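Endoglucanase (Cryptopygus antarcticus, PDB 5H4U) hydrolyses internal beta-1,4-glucosidic bonds in carboxymethylcellulose, lichenan and barley glucan, releasing mainly cellobiose, cellotriose and cellotetraose from carboxymethylcellulose. Local coordinates at residues W163-C176 / L179-F191. Sequence-based numbering, arbitrary orientation.
Sequences WGQRYGGISSQSEC and LPTSLRAGCNWRF
L179 lies over one face of the W163 indole. L179 CD1 sits 3.7 Å from the centroid of the five-membered ring of W163, a CH-pi contact. Beside it, P180 CD comes to 3.4 Å from W163 CZ2, and L183 CD1 reaches W163 CH2. An alanine in place of W163 would probably leave L179, P180 and L183 without their shared apolar partner and open a gap next to helix 152-156, where the indole also touches C152. Next in this buried part is the disulfide C176-C187, with chi3 at -94°. It ties the short 3-10 turn to helix 184-191. I170 CD1 packs against C187 SG at 3.5 Å. The F191 ring is closely packed too. The backbone of S172 and Q173 crosses one face, with S172 C 3.5 Å from F191 CZ. R190 CD lies over the opposite face, toward its margin. C176 SG meets the ring edge, 5.1 Å from the F191 centroid.

This is a disulfide-braced loop and helix of the glycosyl hydrolase 45 domain, beside its double-psi beta-barrel. The W163 side chain is about 8 Å from that of D29, the inferred nucleophile.

The R190 chain is extended, with CG anti to the backbone N (chi1 174°). This brings its guanidinium to I170 O. I170 O takes a bond from R190 NH1 at 2.9 Å and a weak one from R190 NH2. R190 NH2 also bonds N196 OD1, so the guanidinium has a second partner outside the two segments.

The solvent side is looser. There, exposed Q173 gives NE2 to N188 OD1 at 2.9 Å, the two amides nearly coplanar.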
ATOM      1  N   TRP A 163      -4.866   4.433  14.335  1.00 10.55           N
ATOM      2  CA  TRP A 163      -4.244   3.625  15.371  1.00 10.42           C
ATOM      3  C   TRP A 163      -2.897   4.255  15.664  1.00 10.28           C
ATOM      4  O   TRP A 163      -2.056   4.391  14.769  1.00 10.10           O
ATOM      5  CB  TRP A 163      -4.091   2.178  14.936  1.00 10.31           C
ATOM      6  CG  TRP A 163      -5.403   1.550  14.617  1.00 10.44           C
ATOM      7  CD1 TRP A 163      -6.404   1.223  15.483  1.00 10.09           C
ATOM      8  CD2 TRP A 163      -5.843   1.162  13.328  1.00  9.92           C
ATOM      9  NE1 TRP A 163      -7.442   0.657  14.806  1.00  9.92           N
ATOM     10  CE2 TRP A 163      -7.121   0.596  13.476  1.00 10.20           C
ATOM     11  CE3 TRP A 163      -5.279   1.243  12.056  1.00  9.79           C
ATOM     12  CZ2 TRP A 163      -7.858   0.114  12.389  1.00 10.19           C
ATOM     13  CZ3 TRP A 163      -6.003   0.757  10.974  1.00 10.05           C
ATOM     14  CH2 TRP A 163      -7.280   0.197  11.147  1.00  9.91           C
ATOM     15  N   GLY A 164      -2.706   4.663  16.906  1.00 10.76           N
ATOM     16  CA  GLY A 164      -1.462   5.300  17.285  1.00 11.28           C
ATOM     17  C   GLY A 164      -1.378   6.703  16.712  1.00 10.92           C
ATOM     18  O   GLY A 164      -2.381   7.417  16.597  1.00 10.35           O
ATOM     19  N   GLN A 165      -0.182   7.067  16.259  1.00 11.06           N
ATOM     20  CA  GLN A 165       0.056   8.398  15.722  1.00 11.14           C
ATOM     21  C   GLN A 165      -0.551   8.536  14.343  1.00 10.83           C
ATOM     22  O   GLN A 165      -0.480   7.616  13.522  1.00 10.59           O
ATOM     23  CB  GLN A 165       1.553   8.649  15.606  1.00 11.23           C
ATOM     24  CG  GLN A 165       2.314   8.401  16.870  1.00 12.49           C
ATOM     25  CD  GLN A 165       2.266   9.553  17.838  1.00 14.95           C
ATOM     26  OE1 GLN A 165       1.321  10.357  17.836  1.00 14.25           O
ATOM     27  NE2 GLN A 165       3.309   9.654  18.674  1.00 16.50           N
ATOM     28  N   ARG A 166      -1.056   9.729  14.044  1.00 10.77           N
ATOM     29  CA  ARG A 166      -1.542   9.945  12.693  1.00  9.77           C
ATOM     30  C   ARG A 166      -0.438   9.694  11.684  1.00  9.08           C
ATOM     31  O   ARG A 166      -0.709   9.243  10.571  1.00  9.52           O
ATOM     32  CB  ARG A 166      -2.078  11.360  12.575  1.00 10.07           C
ATOM     33  CG  ARG A 166      -2.483  11.733  11.206  1.00  9.72           C
ATOM     34  CD  ARG A 166      -3.737  12.493  11.309  1.00 10.37           C
ATOM     35  NE  ARG A 166      -4.466  12.471  10.053  1.00 10.60           N
ATOM     36  CZ  ARG A 166      -5.783  12.354   9.965  1.00 10.47           C
ATOM     37  NH1 ARG A 166      -6.350  12.354   8.770  1.00 10.34           N
ATOM     38  NH2 ARG A 166      -6.523  12.200  11.063  1.00 10.41           N
ATOM     39  N   TYR A 167       0.814   9.910  12.082  1.00  9.30           N
ATOM     40  CA  TYR A 167       1.978   9.689  11.229  1.00  9.25           C
ATOM     41  C   TYR A 167       2.946   8.707  11.875  1.00  9.65           C
ATOM     42  O   TYR A 167       3.670   9.067  12.805  1.00 10.65           O
ATOM     43  CB  TYR A 167       2.672  11.009  10.952  1.00  9.15           C
ATOM     44  CG  TYR A 167       1.874  11.893  10.046  1.00  8.82           C
ATOM     45  CD1 TYR A 167       1.971  11.764   8.677  1.00  8.37           C
ATOM     46  CD2 TYR A 167       1.021  12.854  10.563  1.00  8.94           C
ATOM     47  CE1 TYR A 167       1.250  12.568   7.839  1.00  9.09           C
ATOM     48  CE2 TYR A 167       0.293  13.668   9.739  1.00  9.27           C
ATOM     49  CZ  TYR A 167       0.408  13.525   8.370  1.00  9.23           C
ATOM     50  OH  TYR A 167      -0.317  14.347   7.543  1.00  8.93           O
ATOM     51  N   GLY A 168       3.032   7.496  11.326  1.00  9.53           N
ATOM     52  CA  GLY A 168       3.860   6.447  11.875  1.00  9.34           C
ATOM     53  C   GLY A 168       3.069   5.366  12.581  1.00  9.62           C
ATOM     54  O   GLY A 168       3.565   4.243  12.735  1.00  9.36           O
ATOM     55  N   GLY A 169       1.873   5.703  13.063  1.00 10.21           N
ATOM     56  CA  GLY A 169       0.984   4.700  13.624  1.00 10.05           C
ATOM     57  C   GLY A 169       1.461   4.223  14.979  1.00 10.74           C
ATOM     58  O   GLY A 169       1.983   4.999  15.791  1.00 11.03           O
ATOM     59  N   ILE A 170       1.358   2.904  15.192  1.00 10.50           N
ATOM     60  CA  ILE A 170       1.596   2.337  16.503  1.00 10.91           C
ATOM     61  C   ILE A 170       3.094   2.154  16.703  1.00 10.60           C
ATOM     62  O   ILE A 170       3.871   2.151  15.756  1.00 10.73           O
ATOM     63  CB  ILE A 170       0.846   1.000  16.654  1.00 11.24           C
ATOM     64  CG1 ILE A 170       1.462  -0.049  15.741  1.00 10.39           C
ATOM     65  CG2 ILE A 170      -0.604   1.151  16.264  1.00 10.43           C
ATOM     66  CD1 ILE A 170       0.834  -1.401  15.855  1.00 11.20           C
ATOM     67  N   SER A 171       3.492   1.932  17.948  1.00 11.51           N
ATOM     68  CA  SER A 171       4.909   1.844  18.290  1.00 11.86           C
ATOM     69  C   SER A 171       5.365   0.437  18.624  1.00 12.36           C
ATOM     70  O   SER A 171       6.566   0.158  18.552  1.00 12.53           O
ATOM     71  CB  SER A 171       5.241   2.708  19.506  1.00 12.32           C
ATOM     72  OG  SER A 171       4.972   4.065  19.279  1.00 14.69           O
ATOM     73  N   SER A 172       4.447  -0.459  18.937  1.00 12.29           N
ATOM     74  CA  SER A 172       4.817  -1.736  19.494  1.00 12.67           C
ATOM     75  C   SER A 172       3.966  -2.794  18.840  1.00 12.58           C
ATOM     76  O   SER A 172       2.786  -2.569  18.563  1.00 12.91           O
ATOM     77  CB  SER A 172       4.582  -1.752  20.996  1.00 13.18           C
ATOM     78  OG  SER A 172       5.276  -0.668  21.578  1.00 14.44           O
ATOM     79  N   GLN A 173       4.567  -3.954  18.639  1.00 12.30           N
ATOM     80  CA  GLN A 173       3.809  -5.092  18.183  1.00 12.07           C
ATOM     81  C   GLN A 173       2.721  -5.457  19.179  1.00 13.20           C
ATOM     82  O   GLN A 173       1.689  -6.004  18.768  1.00 13.69           O
ATOM     83  CB  GLN A 173       4.789  -6.247  17.983  1.00 12.52           C
ATOM     84  CG  GLN A 173       4.202  -7.519  17.414  1.00 13.16           C
ATOM     85  CD  GLN A 173       3.583  -8.387  18.487  1.00 13.12           C
ATOM     86  OE1 GLN A 173       3.907  -8.266  19.669  1.00 13.73           O
ATOM     87  NE2 GLN A 173       2.664  -9.244  18.088  1.00 13.45           N
ATOM     88  N   SER A 174       2.888  -5.087  20.465  1.00 13.24           N
ATOM     89  CA  SER A 174       1.830  -5.299  21.455  1.00 13.80           C
ATOM     90  C   SER A 174       0.553  -4.555  21.072  1.00 13.96           C
ATOM     91  O   SER A 174      -0.556  -5.068  21.272  1.00 14.38           O
ATOM     92  CB  SER A 174       2.293  -4.874  22.854  1.00 14.26           C
ATOM     93  OG  SER A 174       2.185  -3.471  23.072  1.00 14.27           O
ATOM     94  N   GLU A 175       0.684  -3.366  20.487  1.00 13.58           N
ATOM     95  CA  GLU A 175      -0.493  -2.625  20.062  1.00 14.08           C
ATOM     96  C   GLU A 175      -1.113  -3.155  18.774  1.00 14.23           C
ATOM     97  O   GLU A 175      -2.180  -2.656  18.377  1.00 14.24           O
ATOM     98  CB  GLU A 175      -0.183  -1.135  19.929  1.00 13.87           C
ATOM     99  CG  GLU A 175       0.223  -0.489  21.227  1.00 13.77           C
ATOM    100  CD  GLU A 175       0.918   0.838  21.037  1.00 15.34           C
ATOM    101  OE1 GLU A 175       2.131   0.813  20.764  1.00 14.92           O
ATOM    102  OE2 GLU A 175       0.251   1.912  21.135  1.00 17.60           O
ATOM    103  N   CYS A 176      -0.525  -4.174  18.136  1.00 13.53           N
ATOM    104  CA  CYS A 176      -1.219  -4.777  17.001  1.00 13.52           C
ATOM    105  C   CYS A 176      -2.579  -5.349  17.400  1.00 13.33           C
ATOM    106  O   CYS A 176      -3.468  -5.426  16.554  1.00 13.04           O
ATOM    107  CB  CYS A 176      -0.344  -5.849  16.356  1.00 12.89           C
ATOM    108  SG  CYS A 176       0.847  -5.211  15.121  1.00 15.24           S
ATOM    109  N   LEU A 179      -5.800  -3.331  16.457  1.00 12.43           N
ATOM    110  CA  LEU A 179      -6.253  -3.339  15.087  1.00 11.92           C
ATOM    111  C   LEU A 179      -7.287  -4.422  14.862  1.00 12.66           C
ATOM    112  O   LEU A 179      -7.437  -5.341  15.673  1.00 13.28           O
ATOM    113  CB  LEU A 179      -5.070  -3.557  14.153  1.00 11.40           C
ATOM    114  CG  LEU A 179      -4.531  -2.196  13.742  1.00 11.18           C
ATOM    115  CD1 LEU A 179      -3.773  -1.487  14.875  1.00 11.57           C
ATOM    116  CD2 LEU A 179      -3.731  -2.297  12.455  1.00 10.33           C
ATOM    117  N   PRO A 180      -8.085  -4.292  13.812  1.00 12.14           N
ATOM    118  CA  PRO A 180      -9.024  -5.358  13.481  1.00 12.59           C
ATOM    119  C   PRO A 180      -8.249  -6.637  13.271  1.00 12.94           C
ATOM    120  O   PRO A 180      -7.119  -6.618  12.787  1.00 13.07           O
ATOM    121  CB  PRO A 180      -9.649  -4.871  12.165  1.00 11.84           C
ATOM    122  CG  PRO A 180      -9.506  -3.401  12.237  1.00 10.74           C
ATOM    123  CD  PRO A 180      -8.150  -3.212  12.817  1.00 11.59           C
ATOM    124  N   THR A 181      -8.878  -7.763  13.601  1.00 13.79           N
ATOM    125  CA  THR A 181      -8.202  -9.044  13.424  1.00 13.66           C
ATOM    126  C   THR A 181      -7.760  -9.229  11.977  1.00 13.00           C
ATOM    127  O   THR A 181      -6.644  -9.690  11.726  1.00 13.34           O
ATOM    128  CB  THR A 181      -9.116 -10.178  13.872  1.00 14.40           C
ATOM    129  OG1 THR A 181     -10.442  -9.924  13.387  1.00 15.14           O
ATOM    130  CG2 THR A 181      -9.151 -10.244  15.382  1.00 14.63           C
ATOM    131  N   SER A 182      -8.618  -8.823  11.022  1.00 13.30           N
ATOM    132  CA  SER A 182      -8.382  -8.972   9.583  1.00 12.32           C
ATOM    133  C   SER A 182      -7.125  -8.284   9.090  1.00 11.40           C
ATOM    134  O   SER A 182      -6.698  -8.571   7.970  1.00 10.93           O
ATOM    135  CB  SER A 182      -9.539  -8.379   8.776  1.00 12.16           C
ATOM    136  OG  SER A 182     -10.621  -9.278   8.632  1.00 13.36           O
ATOM    137  N   LEU A 183      -6.553  -7.362   9.863  1.00 11.41           N
ATOM    138  CA  LEU A 183      -5.354  -6.636   9.448  1.00 11.26           C
ATOM    139  C   LEU A 183      -4.139  -7.021  10.273  1.00 11.38           C
ATOM    140  O   LEU A 183      -3.031  -6.524  10.016  1.00 11.04           O
ATOM    141  CB  LEU A 183      -5.570  -5.120   9.524  1.00  9.98           C
ATOM    142  CG  LEU A 183      -6.705  -4.566   8.672  1.00 10.06           C
ATOM    143  CD1 LEU A 183      -6.874  -3.121   9.004  1.00 10.02           C
ATOM    144  CD2 LEU A 183      -6.438  -4.732   7.177  1.00  9.84           C
ATOM    145  N   ARG A 184      -4.317  -7.907  11.247  1.00 11.65           N
ATOM    146  CA  ARG A 184      -3.263  -8.145  12.209  1.00 11.24           C
ATOM    147  C   ARG A 184      -2.060  -8.817  11.561  1.00 11.05           C
ATOM    148  O   ARG A 184      -0.940  -8.692  12.075  1.00 11.17           O
ATOM    149  CB  ARG A 184      -3.820  -8.943  13.376  1.00 12.42           C
ATOM    150  CG  ARG A 184      -4.385  -8.030  14.474  1.00 13.26           C
ATOM    151  CD  ARG A 184      -5.343  -8.812  15.334  1.00 14.12           C
ATOM    152  NE  ARG A 184      -6.398  -7.998  15.930  1.00 14.41           N
ATOM    153  CZ  ARG A 184      -7.103  -8.379  16.994  1.00 14.47           C
ATOM    154  NH1 ARG A 184      -6.860  -9.557  17.570  1.00 14.75           N
ATOM    155  NH2 ARG A 184      -8.046  -7.595  17.481  1.00 14.30           N
ATOM    156  N   ALA A 185      -2.266  -9.612  10.509  1.00 10.29           N
ATOM    157  CA  ALA A 185      -1.111 -10.137   9.795  1.00 10.33           C
ATOM    158  C   ALA A 185      -0.228  -8.993   9.318  1.00 10.09           C
ATOM    159  O   ALA A 185       0.961  -8.924   9.656  1.00 10.28           O
ATOM    160  CB  ALA A 185      -1.541 -11.026   8.619  1.00  9.67           C
ATOM    161  N   GLY A 186      -0.813  -8.051   8.579  1.00  9.72           N
ATOM    162  CA  GLY A 186      -0.012  -6.982   8.006  1.00  9.44           C
ATOM    163  C   GLY A 186       0.683  -6.185   9.078  1.00  9.71           C
ATOM    164  O   GLY A 186       1.897  -5.964   9.024  1.00  9.57           O
ATOM    165  N   CYS A 187      -0.075  -5.812  10.106  1.00 10.19           N
ATOM    166  CA  CYS A 187       0.487  -5.141  11.266  1.00 10.06           C
ATOM    167  C   CYS A 187       1.728  -5.874  11.742  1.00 10.19           C
ATOM    168  O   CYS A 187       2.817  -5.293  11.804  1.00 10.56           O
ATOM    169  CB  CYS A 187      -0.572  -5.074  12.364  1.00 10.25           C
ATOM    170  SG  CYS A 187      -0.166  -4.061  13.728  1.00 11.21           S
ATOM    171  N   ASN A 188       1.600  -7.184  11.979  1.00  9.98           N
ATOM    172  CA  ASN A 188       2.718  -7.946  12.532  1.00 10.29           C
ATOM    173  C   ASN A 188       3.905  -7.985  11.581  1.00  9.82           C
ATOM    174  O   ASN A 188       5.066  -7.924  12.015  1.00  9.65           O
ATOM    175  CB  ASN A 188       2.251  -9.347  12.923  1.00 10.38           C
ATOM    176  CG  ASN A 188       1.572  -9.356  14.294  1.00 12.20           C
ATOM    177  OD1 ASN A 188       2.097  -8.791  15.263  1.00 12.56           O
ATOM    178  ND2 ASN A 188       0.369  -9.901  14.359  1.00 12.46           N
ATOM    179  N   TRP A 189       3.632  -8.080  10.280  1.00  9.54           N
ATOM    180  CA  TRP A 189       4.694  -8.044   9.281  1.00  8.85           C
ATOM    181  C   TRP A 189       5.618  -6.846   9.484  1.00  8.81           C
ATOM    182  O   TRP A 189       6.834  -6.948   9.289  1.00  8.78           O
ATOM    183  CB  TRP A 189       4.040  -8.018   7.912  1.00  8.78           C
ATOM    184  CG  TRP A 189       4.916  -8.016   6.724  1.00  8.56           C
ATOM    185  CD1 TRP A 189       5.291  -9.090   5.978  1.00  8.08           C
ATOM    186  CD2 TRP A 189       5.458  -6.855   6.076  1.00  8.40           C
ATOM    187  NE1 TRP A 189       6.060  -8.668   4.921  1.00  8.51           N
ATOM    188  CE2 TRP A 189       6.174  -7.301   4.960  1.00  8.08           C
ATOM    189  CE3 TRP A 189       5.418  -5.485   6.350  1.00  8.27           C
ATOM    190  CZ2 TRP A 189       6.847  -6.429   4.116  1.00  8.14           C
ATOM    191  CZ3 TRP A 189       6.083  -4.628   5.519  1.00  8.13           C
ATOM    192  CH2 TRP A 189       6.794  -5.098   4.416  1.00  7.87           C
ATOM    193  N   ARG A 190       5.067  -5.718   9.926  1.00  8.86           N
ATOM    194  CA  ARG A 190       5.883  -4.527  10.102  1.00  9.09           C
ATOM    195  C   ARG A 190       6.954  -4.713  11.184  1.00  9.54           C
ATOM    196  O   ARG A 190       8.039  -4.117  11.099  1.00  8.81           O
ATOM    197  CB  ARG A 190       4.975  -3.345  10.427  1.00  9.16           C
ATOM    198  CG  ARG A 190       5.698  -2.081  10.775  1.00  9.11           C
ATOM    199  CD  ARG A 190       4.790  -1.158  11.523  1.00  9.24           C
ATOM    200  NE  ARG A 190       5.547  -0.115  12.193  1.00  9.52           N
ATOM    201  CZ  ARG A 190       5.011   0.803  12.984  1.00  9.38           C
ATOM    202  NH1 ARG A 190       3.705   0.833  13.203  1.00  9.46           N
ATOM    203  NH2 ARG A 190       5.795   1.684  13.561  1.00  9.64           N
ATOM    204  N   PHE A 191       6.675  -5.534  12.198  1.00  9.60           N
ATOM    205  CA  PHE A 191       7.619  -5.752  13.275  1.00  9.61           C
ATOM    206  C   PHE A 191       8.435  -7.020  13.126  1.00 10.06           C
ATOM    207  O   PHE A 191       9.406  -7.196  13.871  1.00 10.43           O
ATOM    208  CB  PHE A 191       6.890  -5.782  14.617  1.00 10.54           C
ATOM    209  CG  PHE A 191       6.214  -4.510  14.945  1.00 10.46           C
ATOM    210  CD1 PHE A 191       6.964  -3.450  15.412  1.00 10.55           C
ATOM    211  CD2 PHE A 191       4.856  -4.349  14.770  1.00 10.26           C
ATOM    212  CE1 PHE A 191       6.383  -2.258  15.713  1.00 10.59           C
ATOM    213  CE2 PHE A 191       4.265  -3.144  15.071  1.00 10.58           C
ATOM    214  CZ  PHE A 191       5.034  -2.097  15.544  1.00 10.49           C
TER